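PDB 3MKH: nitroalkane oxidase from Podospora anserina, which oxidises primary and secondary nitroalkanes to aldehydes or ketones with its FAD cofactor, consuming oxygen and releasing nitrite and hydrogen peroxide. Local coordinates for residues A[139-144]-A[403-408]; A[347-352]-A[407-412]; A[269-274]-A[343-348]. All coordinates share one frame; numbering follows the deposited sequence.

Interaction 1: A[139-144]-A[403-408]; sequences GVANAL and VGIRRR. With FAD (flavin-adenine dinucleotide), chain E.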
loop_
_atom_site.group_PDB
_atom_site.type_symbol
_atom_site.label_atom_id
_atom_site.label_comp_id
_atom_site.label_asym_id
_atom_site.label_seq_id
_atom_site.Cartn_x
_atom_site.Cartn_y
_atom_site.Cartn_z
ATOM N N GLY A 139 -8.665 15.175 24.226
ATOM C CA GLY A 139 -8.807 13.834 23.663
ATOM C C GLY A 139 -9.780 12.952 24.436
ATOM O O GLY A 139 -10.044 13.184 25.624
ATOM N N VAL A 140 -10.319 11.928 23.775
ATOM C CA VAL A 140 -11.228 11.014 24.470
ATOM C C VAL A 140 -11.030 9.524 24.140
ATOM O O VAL A 140 -11.810 8.691 24.588
ATOM C CB VAL A 140 -12.704 11.387 24.220
ATOM C CG1 VAL A 140 -13.045 12.711 24.907
ATOM C CG2 VAL A 140 -12.976 11.455 22.721
ATOM N N ALA A 141 -10.011 9.181 23.354
ATOM C CA ALA A 141 -9.781 7.772 23.039
ATOM C C ALA A 141 -9.542 6.957 24.314
ATOM O O ALA A 141 -9.794 5.761 24.341
ATOM C CB ALA A 141 -8.612 7.614 22.074
ATOM N N ASN A 142 -9.069 7.617 25.370
ATOM C CA ASN A 142 -8.731 6.936 26.611
ATOM C C ASN A 142 -9.634 7.346 27.775
ATOM O O ASN A 142 -9.250 7.237 28.938
ATOM C CB ASN A 142 -7.264 7.196 26.947
ATOM C CG ASN A 142 -6.348 6.901 25.766
ATOM O OD1 ASN A 142 -5.741 7.806 25.186
ATOM N ND2 ASN A 142 -6.276 5.634 25.385
ATOM N N ALA A 143 -10.838 7.813 27.456
ATOM C CA ALA A 143 -11.756 8.279 28.483
ATOM C C ALA A 143 -12.118 7.165 29.470
ATOM O O ALA A 143 -12.410 7.447 30.628
ATOM C CB ALA A 143 -13.010 8.854 27.863
ATOM N N LEU A 144 -12.092 5.917 28.998
ATOM C CA LEU A 144 -12.504 4.760 29.803
ATOM C C LEU A 144 -11.325 3.968 30.365
ATOM O O LEU A 144 -11.509 2.942 31.029
ATOM C CB LEU A 144 -13.358 3.823 28.961
ATOM C CG LEU A 144 -14.857 4.116 28.854
ATOM C CD1 LEU A 144 -15.113 5.546 28.475
ATOM C CD2 LEU A 144 -15.476 3.165 27.849
ATOM N N VAL A 403 -7.341 4.806 14.516
ATOM C CA VAL A 403 -6.139 4.297 15.194
ATOM C C VAL A 403 -6.336 4.169 16.703
ATOM O O VAL A 403 -5.906 3.191 17.316
ATOM C CB VAL A 403 -4.917 5.203 14.900
ATOM C CG1 VAL A 403 -3.664 4.704 15.635
ATOM C CG2 VAL A 403 -4.672 5.269 13.393
ATOM N N GLY A 404 -6.985 5.168 17.290
ATOM C CA GLY A 404 -7.148 5.249 18.728
ATOM C C GLY A 404 -8.421 4.613 19.249
ATOM O O GLY A 404 -8.502 4.268 20.430
ATOM N N ILE A 405 -9.423 4.473 18.383
ATOM C CA ILE A 405 -10.746 4.031 18.838
ATOM C C ILE A 405 -11.279 2.821 18.073
ATOM O O ILE A 405 -11.384 1.718 18.635
ATOM C CB ILE A 405 -11.762 5.187 18.805
ATOM C CG1 ILE A 405 -11.246 6.333 19.692
ATOM C CG2 ILE A 405 -13.154 4.699 19.233
ATOM C CD1 ILE A 405 -12.279 7.390 20.021
ATOM N N ARG A 406 -11.620 3.023 16.802
ATOM C CA ARG A 406 -12.213 1.942 16.011
ATOM C C ARG A 406 -11.371 0.643 16.030
ATOM O O ARG A 406 -11.912 -0.437 16.290
ATOM C CB ARG A 406 -12.548 2.399 14.583
ATOM C CG ARG A 406 -13.460 3.636 14.493
ATOM C CD ARG A 406 -14.667 3.572 15.436
ATOM N NE ARG A 406 -15.723 4.491 14.988
ATOM C CZ ARG A 406 -17.030 4.303 15.171
ATOM N NH1 ARG A 406 -17.477 3.228 15.821
ATOM N NH2 ARG A 406 -17.898 5.194 14.696
ATOM N N ARG A 407 -10.067 0.722 15.772
ATOM C CA ARG A 407 -9.261 -0.505 15.810
ATOM C C ARG A 407 -9.126 -1.119 17.223
ATOM O O ARG A 407 -8.957 -2.333 17.350
ATOM C CB ARG A 407 -7.888 -0.324 15.155
ATOM C CG ARG A 407 -7.942 -0.119 13.633
ATOM C CD ARG A 407 -6.526 -0.196 12.991
ATOM N NE ARG A 407 -6.616 -0.099 11.534
ATOM C CZ ARG A 407 -6.573 1.049 10.863
ATOM N NH1 ARG A 407 -6.388 2.200 11.507
ATOM N NH2 ARG A 407 -6.690 1.042 9.548
ATOM N N ARG A 408 -9.173 -0.287 18.267
ATOM C CA ARG A 408 -9.157 -0.777 19.655
ATOM C C ARG A 408 -10.440 -1.546 19.957
ATOM O O ARG A 408 -10.429 -2.512 20.710
ATOM C CB ARG A 408 -9.028 0.364 20.671
ATOM C CG ARG A 408 -7.734 1.157 20.610
ATOM C CD ARG A 408 -6.534 0.253 20.389
ATOM N NE ARG A 408 -5.896 0.615 19.136
ATOM C CZ ARG A 408 -5.399 -0.242 18.251
ATOM N NH1 ARG A 408 -5.438 -1.551 18.465
ATOM N NH2 ARG A 408 -4.854 0.235 17.135
HETATM P PA FAD E . -8.082 11.267 20.346
HETATM O O1A FAD E . -8.286 10.993 21.766
HETATM O O2A FAD E . -8.004 12.657 19.891
HETATM O O5B FAD E . -6.758 10.490 19.872
HETATM C C5B FAD E . -5.869 11.067 18.918
HETATM C C4B FAD E . -4.844 10.057 18.368
HETATM O O4B FAD E . -4.005 9.609 19.441
HETATM C C3B FAD E . -5.524 8.801 17.829
HETATM O O3B FAD E . -5.821 8.967 16.441
HETATM C C2B FAD E . -4.444 7.748 17.998
HETATM O O2B FAD E . -3.564 7.765 16.879
HETATM C C1B FAD E . -3.699 8.204 19.253
HETATM N N9A FAD E . -4.197 7.413 20.412
HETATM C C8A FAD E . -4.812 7.897 21.487
HETATM N N7A FAD E . -5.121 6.905 22.313
HETATM C C5A FAD E . -4.698 5.775 21.760
HETATM C C6A FAD E . -4.733 4.443 22.148
HETATM N N6A FAD E . -5.286 4.089 23.301
HETATM N N1A FAD E . -4.197 3.520 21.343
HETATM C C2A FAD E . -3.643 3.863 20.194
HETATM N N3A FAD E . -3.591 5.123 19.795
HETATM C C4A FAD E . -4.109 6.096 20.551
HETATM N N1 FAD E . -17.319 14.663 18.341
HETATM C C2 FAD E . -18.515 14.568 19.040
HETATM O O2 FAD E . -18.495 14.321 20.238
HETATM N N3 FAD E . -19.727 14.745 18.381
HETATM C C4 FAD E . -19.755 15.029 17.017
HETATM O O4 FAD E . -20.831 15.189 16.447
HETATM C C4X FAD E . -18.559 15.126 16.319
HETATM N N5 FAD E . -18.549 15.404 14.950
HETATM C C5X FAD E . -17.361 15.834 14.350
HETATM C C6 FAD E . -17.370 16.439 13.097
HETATM C C7 FAD E . -16.181 16.866 12.518
HETATM C C7M FAD E . -16.179 17.534 11.146
HETATM C C8 FAD E . -14.982 16.685 13.195
HETATM C C8M FAD E . -13.667 17.151 12.570
HETATM C C9 FAD E . -14.975 16.075 14.440
HETATM C C9A FAD E . -16.161 15.652 15.020
HETATM N N10 FAD E . -16.156 15.045 16.275
HETATM C C10 FAD E . -17.348 14.943 16.981
HETATM C "C1'" FAD E . -14.906 14.496 16.854
HETATM C "C2'" FAD E . -14.667 13.062 16.379
HETATM O "O2'" FAD E . -15.715 12.216 16.841
HETATM C "C3'" FAD E . -13.307 12.501 16.823
HETATM O "O3'" FAD E . -13.096 11.265 16.157
HETATM C "C4'" FAD E . -13.203 12.253 18.335
HETATM O "O4'" FAD E . -12.918 13.468 19.016
HETATM C "C5'" FAD E . -12.086 11.246 18.636
HETATM O "O5'" FAD E . -10.846 11.658 18.059
HETATM P P FAD E . -9.608 10.657 17.983
HETATM O O1P FAD E . -10.098 9.360 17.504
HETATM O O2P FAD E . -8.515 11.309 17.260
HETATM O O3P FAD E . -9.240 10.489 19.545
HETATM O O HOH W 1 -9.980 3.681 22.572
#
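Ala141 CB rests against Ile405 CG1 (3.8 Å), bringing a type I beta turn, Val140 to Ala143, up to helix 402-415 across the FAD diphosphate of this acyl-CoA dehydrogenase fold. This is the tightly packed part. The CB methyl also lies 3.7 Å from Gly404 O, and Ile405, with CG1 anti to its carbonyl carbon (chi1 -58°), brings CD1 to 3.9 Å from Ala141 CA and FAD O1P. Phosphate oxygen O1A is gripped by the turn: Ala141 N donates an almost straight bond of 3.0 Å to it, and Val140 N adds a weak one. Gly404 puts its CA 3.6 Å from adenine C4A of FAD; a CB there would collide with ribose C3B. Ala141 CB and Gly404 CA lie on one side of the adenine plane, while Arg310 and Ala312 of the second subunit pack on Asn142 and Val403.

The looser side is bridged by a water that donates to both Ala141 O and Gly404 O, so the two backbones meet there through solvent. Beyond it Arg408, bent at chi2 and chi3, folds back along its helix and also forms a salt bridge with Asp315 of the third subunit. A leucine in its place would probably leave that aspartate without its mate and Val403 O without its side-chain donors. Arg408 NE (3.2 Å) and NH2 (3.1 Å) both reach Val403 O, side-on, near the guanidinium plane.

Interaction 2: A[347-352]-A[407-412]; sequences ARRELA and RRHLQQ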
loop_
_atom_site.group_PDB
_atom_site.type_symbol
_atom_site.label_atom_id
_atom_site.label_comp_id
_atom_site.label_asym_id
_atom_site.label_seq_id
_atom_site.Cartn_x
_atom_site.Cartn_y
_atom_site.Cartn_z
ATOM N N ALA A 347 -20.936 -9.572 17.007
ATOM C CA ALA A 347 -20.623 -9.931 15.621
ATOM C C ALA A 347 -21.101 -8.870 14.634
ATOM O O ALA A 347 -20.408 -8.551 13.660
ATOM C CB ALA A 347 -21.217 -11.276 15.265
ATOM N N ARG A 348 -22.293 -8.333 14.872
ATOM C CA ARG A 348 -22.857 -7.334 13.965
ATOM C C ARG A 348 -22.007 -6.075 14.005
ATOM O O ARG A 348 -21.696 -5.453 12.982
ATOM C CB ARG A 348 -24.275 -7.002 14.407
ATOM C CG ARG A 348 -25.233 -8.195 14.347
ATOM C CD ARG A 348 -26.583 -7.809 14.956
ATOM N NE ARG A 348 -27.517 -8.922 15.005
ATOM C CZ ARG A 348 -28.839 -8.777 14.947
ATOM N NH1 ARG A 348 -29.363 -7.560 14.827
ATOM N NH2 ARG A 348 -29.638 -9.844 15.002
ATOM N N ARG A 349 -21.660 -5.718 15.226
ATOM C CA ARG A 349 -20.864 -4.556 15.548
ATOM C C ARG A 349 -19.534 -4.565 14.807
ATOM O O ARG A 349 -19.072 -3.530 14.321
ATOM C CB ARG A 349 -20.621 -4.614 17.050
ATOM C CG ARG A 349 -19.716 -3.602 17.575
ATOM C CD ARG A 349 -20.094 -3.312 18.996
ATOM N NE ARG A 349 -19.457 -2.064 19.325
ATOM C CZ ARG A 349 -18.311 -1.985 19.969
ATOM N NH1 ARG A 349 -17.714 -3.095 20.391
ATOM N NH2 ARG A 349 -17.787 -0.795 20.208
ATOM N N GLU A 350 -18.906 -5.736 14.731
ATOM C CA GLU A 350 -17.635 -5.853 14.020
ATOM C C GLU A 350 -17.725 -5.393 12.563
ATOM O O GLU A 350 -16.783 -4.790 12.036
ATOM C CB GLU A 350 -17.088 -7.296 14.061
ATOM C CG GLU A 350 -15.615 -7.359 13.627
ATOM C CD GLU A 350 -15.125 -8.768 13.279
ATOM O OE1 GLU A 350 -15.902 -9.550 12.691
ATOM O OE2 GLU A 350 -13.947 -9.084 13.580
ATOM N N LEU A 351 -18.846 -5.690 11.906
ATOM C CA LEU A 351 -19.022 -5.287 10.511
ATOM C C LEU A 351 -19.210 -3.777 10.370
ATOM O O LEU A 351 -18.722 -3.185 9.413
ATOM C CB LEU A 351 -20.200 -6.025 9.868
ATOM C CG LEU A 351 -20.033 -7.547 9.722
ATOM C CD1 LEU A 351 -21.194 -8.133 8.910
ATOM C CD2 LEU A 351 -18.695 -7.907 9.091
ATOM N N ALA A 352 -19.928 -3.160 11.307
ATOM C CA ALA A 352 -20.083 -1.707 11.285
ATOM C C ALA A 352 -18.714 -1.040 11.389
ATOM O O ALA A 352 -18.390 -0.182 10.590
ATOM C CB ALA A 352 -20.991 -1.233 12.418
ATOM N N ARG A 407 -10.067 0.722 15.772
ATOM C CA ARG A 407 -9.261 -0.505 15.810
ATOM C C ARG A 407 -9.126 -1.119 17.223
ATOM O O ARG A 407 -8.957 -2.333 17.350
ATOM C CB ARG A 407 -7.888 -0.324 15.155
ATOM C CG ARG A 407 -7.942 -0.119 13.633
ATOM C CD ARG A 407 -6.526 -0.196 12.991
ATOM N NE ARG A 407 -6.616 -0.099 11.534
ATOM C CZ ARG A 407 -6.573 1.049 10.863
ATOM N NH1 ARG A 407 -6.388 2.200 11.507
ATOM N NH2 ARG A 407 -6.690 1.042 9.548
ATOM N N ARG A 408 -9.173 -0.287 18.267
ATOM C CA ARG A 408 -9.157 -0.777 19.655
ATOM C C ARG A 408 -10.440 -1.546 19.957
ATOM O O ARG A 408 -10.429 -2.512 20.710
ATOM C CB ARG A 408 -9.028 0.364 20.671
ATOM C CG ARG A 408 -7.734 1.157 20.610
ATOM C CD ARG A 408 -6.534 0.253 20.389
ATOM N NE ARG A 408 -5.896 0.615 19.136
ATOM C CZ ARG A 408 -5.399 -0.242 18.251
ATOM N NH1 ARG A 408 -5.438 -1.551 18.465
ATOM N NH2 ARG A 408 -4.854 0.235 17.135
ATOM N N HIS A 409 -11.560 -1.096 19.401
ATOM C CA HIS A 409 -12.792 -1.855 19.557
ATOM C C HIS A 409 -12.705 -3.208 18.837
ATOM O O HIS A 409 -13.037 -4.234 19.415
ATOM C CB HIS A 409 -14.001 -1.037 19.112
ATOM C CG HIS A 409 -14.377 0.038 20.084
ATOM N ND1 HIS A 409 -15.576 0.043 20.763
ATOM C CD2 HIS A 409 -13.698 1.127 20.515
ATOM C CE1 HIS A 409 -15.629 1.100 21.554
ATOM N NE2 HIS A 409 -14.500 1.773 21.425
ATOM N N LEU A 410 -12.225 -3.213 17.594
ATOM C CA LEU A 410 -12.019 -4.473 16.875
ATOM C C LEU A 410 -11.121 -5.421 17.688
ATOM O O LEU A 410 -11.398 -6.613 17.810
ATOM C CB LEU A 410 -11.420 -4.196 15.496
ATOM C CG LEU A 410 -12.396 -3.504 14.540
ATOM C CD1 LEU A 410 -11.696 -3.010 13.260
ATOM C CD2 LEU A 410 -13.563 -4.441 14.198
ATOM N N GLN A 411 -10.053 -4.879 18.257
ATOM C CA GLN A 411 -9.157 -5.667 19.109
ATOM C C GLN A 411 -9.874 -6.295 20.321
ATOM O O GLN A 411 -9.691 -7.478 20.605
ATOM C CB GLN A 411 -7.970 -4.801 19.550
ATOM C CG GLN A 411 -6.986 -5.463 20.513
ATOM C CD GLN A 411 -5.811 -4.553 20.872
ATOM O OE1 GLN A 411 -4.764 -5.030 21.316
ATOM N NE2 GLN A 411 -5.983 -3.240 20.693
ATOM N N GLN A 412 -10.686 -5.512 21.032
ATOM C CA GLN A 412 -11.442 -6.045 22.172
ATOM C C GLN A 412 -12.468 -7.111 21.774
ATOM O O GLN A 412 -12.696 -8.069 22.515
ATOM C CB GLN A 412 -12.117 -4.920 22.959
ATOM C CG GLN A 412 -11.109 -3.970 23.590
ATOM C CD GLN A 412 -10.118 -4.695 24.501
ATOM O OE1 GLN A 412 -10.497 -5.592 25.264
ATOM N NE2 GLN A 412 -8.842 -4.303 24.430
HETATM O O HOH W 2 -15.160 -3.580 21.451
#
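His409 and Leu410 carry helix 402-415 against Arg349 and Glu350 of helix 345-374, a helix-to-helix contact in the C-terminal helical domain of the acyl-CoA dehydrogenase fold. The backbones come nearest at Glu350 and Leu410, whose CA atoms are 6.4 Å apart. Along the second segment, Arg407 and Arg408 come first and are turned to other partners: Arg407 forms a salt bridge with Glu361.

His409 is the first to reach across. Its ring offers ND1 to Arg349, whose chain runs extended from CG to NE after leaving with CG anti to the backbone N (chi1 174°). Arg349 NH2 is the donor and ND1 the acceptor; the modelled separation of 2.4 Å is very short, so its exact length is doubtful. Each group meets the other at an edge, near its own plane, yet the guanidinium and imidazole planes are turned 66° apart. The backbone of the same residue adds a second link: a water accepts from Arg349 NH1 at 2.8 Å and donates to His409 O at 3.0 Å. Two nitrogens of one guanidinium therefore serve one histidine, one directly and one through solvent, while the third, NE, makes a salt bridge with Asp271. The imidazole also makes an edge-to-face stack with Phe267.

Leu410 follows with the apolar half of the contact. Its side chain crosses that of Glu350 at about a right angle and meets the aliphatic stem, while the carboxylate is carried onward to Tyr419 and to Lys321 of the third subunit. The touching branch is CD2, 3.6 Å from Glu350 CG and 3.9 Å from Glu350 O.

Interaction 3: A[269-274]-A[343-348]; sequences AFDGSA and GDYDAR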
loop_
_atom_site.group_PDB
_atom_site.type_symbol
_atom_site.label_atom_id
_atom_site.label_comp_id
_atom_site.label_asym_id
_atom_site.label_seq_id
_atom_site.Cartn_x
_atom_site.Cartn_y
_atom_site.Cartn_z
ATOM N N ALA A 269 -24.479 4.405 19.744
ATOM C CA ALA A 269 -24.702 5.455 18.763
ATOM C C ALA A 269 -23.571 5.427 17.724
ATOM O O ALA A 269 -23.824 5.517 16.520
ATOM C CB ALA A 269 -24.778 6.813 19.449
ATOM N N PHE A 270 -22.330 5.262 18.184
ATOM C CA PHE A 270 -21.192 5.261 17.268
ATOM C C PHE A 270 -21.094 4.000 16.412
ATOM O O PHE A 270 -20.406 4.006 15.393
ATOM C CB PHE A 270 -19.870 5.504 17.996
ATOM C CG PHE A 270 -19.731 6.895 18.566
ATOM C CD1 PHE A 270 -19.836 8.011 17.752
ATOM C CD2 PHE A 270 -19.467 7.077 19.909
ATOM C CE1 PHE A 270 -19.698 9.293 18.278
ATOM C CE2 PHE A 270 -19.326 8.349 20.445
ATOM C CZ PHE A 270 -19.445 9.460 19.631
ATOM N N ASP A 271 -21.764 2.919 16.817
ATOM C CA ASP A 271 -21.838 1.729 15.953
ATOM C C ASP A 271 -22.723 1.977 14.717
ATOM O O ASP A 271 -22.374 1.586 13.605
ATOM C CB ASP A 271 -22.374 0.518 16.718
ATOM C CG ASP A 271 -21.375 -0.039 17.726
ATOM O OD1 ASP A 271 -20.162 0.261 17.632
ATOM O OD2 ASP A 271 -21.819 -0.787 18.622
ATOM N N GLY A 272 -23.868 2.623 14.921
ATOM C CA GLY A 272 -24.728 3.018 13.821
ATOM C C GLY A 272 -24.046 4.049 12.928
ATOM O O GLY A 272 -24.094 3.966 11.694
ATOM N N SER A 273 -23.404 5.027 13.547
ATOM C CA SER A 273 -22.769 6.100 12.786
ATOM C C SER A 273 -21.615 5.559 11.934
ATOM O O SER A 273 -21.338 6.077 10.848
ATOM C CB SER A 273 -22.273 7.215 13.710
ATOM O OG SER A 273 -21.200 6.756 14.520
ATOM N N ALA A 274 -20.949 4.519 12.437
ATOM C CA ALA A 274 -19.851 3.864 11.712
ATOM C C ALA A 274 -20.304 3.370 10.329
ATOM O O ALA A 274 -19.571 3.483 9.340
ATOM C CB ALA A 274 -19.287 2.695 12.543
ATOM N N GLY A 343 -25.861 -13.459 13.818
ATOM C CA GLY A 343 -24.824 -13.187 14.793
ATOM C C GLY A 343 -25.256 -12.349 15.985
ATOM O O GLY A 343 -26.311 -11.710 15.968
ATOM N N ASP A 344 -24.428 -12.423 17.027
ATOM C CA ASP A 344 -24.417 -11.561 18.214
ATOM C C ASP A 344 -24.438 -10.083 17.879
ATOM O O ASP A 344 -24.091 -9.708 16.774
ATOM C CB ASP A 344 -23.074 -11.783 18.930
ATOM C CG ASP A 344 -23.236 -12.465 20.245
ATOM O OD1 ASP A 344 -24.399 -12.617 20.670
ATOM O OD2 ASP A 344 -22.213 -12.832 20.862
ATOM N N TYR A 345 -24.772 -9.244 18.854
ATOM C CA TYR A 345 -24.527 -7.819 18.680
ATOM C C TYR A 345 -23.032 -7.559 18.467
ATOM O O TYR A 345 -22.658 -6.710 17.647
ATOM C CB TYR A 345 -25.062 -6.961 19.840
ATOM C CG TYR A 345 -24.829 -5.484 19.553
ATOM C CD1 TYR A 345 -25.553 -4.836 18.561
ATOM C CD2 TYR A 345 -23.842 -4.764 20.215
ATOM C CE1 TYR A 345 -25.331 -3.498 18.255
ATOM C CE2 TYR A 345 -23.614 -3.417 19.920
ATOM C CZ TYR A 345 -24.368 -2.793 18.937
ATOM O OH TYR A 345 -24.157 -1.468 18.617
ATOM N N ASP A 346 -22.188 -8.283 19.205
ATOM C CA ASP A 346 -20.738 -8.217 19.028
ATOM C C ASP A 346 -20.318 -8.555 17.598
ATOM O O ASP A 346 -19.418 -7.935 17.051
ATOM C CB ASP A 346 -20.014 -9.192 19.969
ATOM C CG ASP A 346 -19.938 -8.698 21.397
ATOM O OD1 ASP A 346 -20.098 -7.473 21.626
ATOM O OD2 ASP A 346 -19.707 -9.547 22.294
ATOM N N ALA A 347 -20.936 -9.572 17.007
ATOM C CA ALA A 347 -20.623 -9.931 15.621
ATOM C C ALA A 347 -21.101 -8.870 14.634
ATOM O O ALA A 347 -20.408 -8.551 13.660
ATOM C CB ALA A 347 -21.217 -11.276 15.265
ATOM N N ARG A 348 -22.293 -8.333 14.872
ATOM C CA ARG A 348 -22.857 -7.334 13.965
ATOM C C ARG A 348 -22.007 -6.075 14.005
ATOM O O ARG A 348 -21.696 -5.453 12.982
ATOM C CB ARG A 348 -24.275 -7.002 14.407
ATOM C CG ARG A 348 -25.233 -8.195 14.347
ATOM C CD ARG A 348 -26.583 -7.809 14.956
ATOM N NE ARG A 348 -27.517 -8.922 15.005
ATOM C CZ ARG A 348 -28.839 -8.777 14.947
ATOM N NH1 ARG A 348 -29.363 -7.560 14.827
ATOM N NH2 ARG A 348 -29.638 -9.844 15.002
#
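Tyr345 holds CG opposite its backbone N (chi1 -177°), which carries the phenol from the first turn of helix 345-374 across to helix 262-298; there Asp271, with CG opposite its carbonyl carbon (chi1 -72°), turns its carboxylate to meet it. Tyr345 OH donates to Asp271 OD2. The modelled distance of 2.4 Å is very short, so the bond is plain in kind but doubtful in length. OD2 lies at the ring's edge, close to its plane and 3.4 Å from Tyr345 CE2, whereas the carboxylate is twisted 44° from the ring. This single meeting of hydroxyl and carboxylate is the direct contact between the two segments: the nearest backbones, at Asp271 and Arg348, have CA atoms 9.3 Å apart, so the segments meet through side chains rather than backbones. Met338 of helix 311-340 packs on both partners.

Around the start of helix 345-374 the chain is braced from within. Arg348 NE donates to Gly343 O at 3.2 Å, an almost straight bond that comes from above the carbonyl plane.

Asp271 has a second partner in its salt bridge with Arg349. A phenol and an arginine gathered at the carboxylate of a buried aspartate would be expected to stabilise its negative charge, so this carboxylate is probably ionised, with the phenol keeping its proton as donor.

From the N terminus, the loop 139-144 of the beta domain comes first; interaction 1 joins it to 403-408 on helix 402-415 and closes a span of 258 residues. Within that span interaction 3 closes a smaller loop, 269-274 to 343-348, between helices 262-298 and 345-374. Interaction 2 begins where interaction 3 ends, sharing Ala347 and Arg348, and runs to 407-412, so interactions 1 and 2 end on overlapping parts of helix 402-415, sharing Arg407 and Arg408. Arg349 and Asp271 join interactions 2 and 3, while a probable hydrogen bond from Arg406 NH2 to Phe270 O joins 1 and 3. Together the contacts tie three helices of the C-terminal helical domain to each other and to the FAD-binding loop.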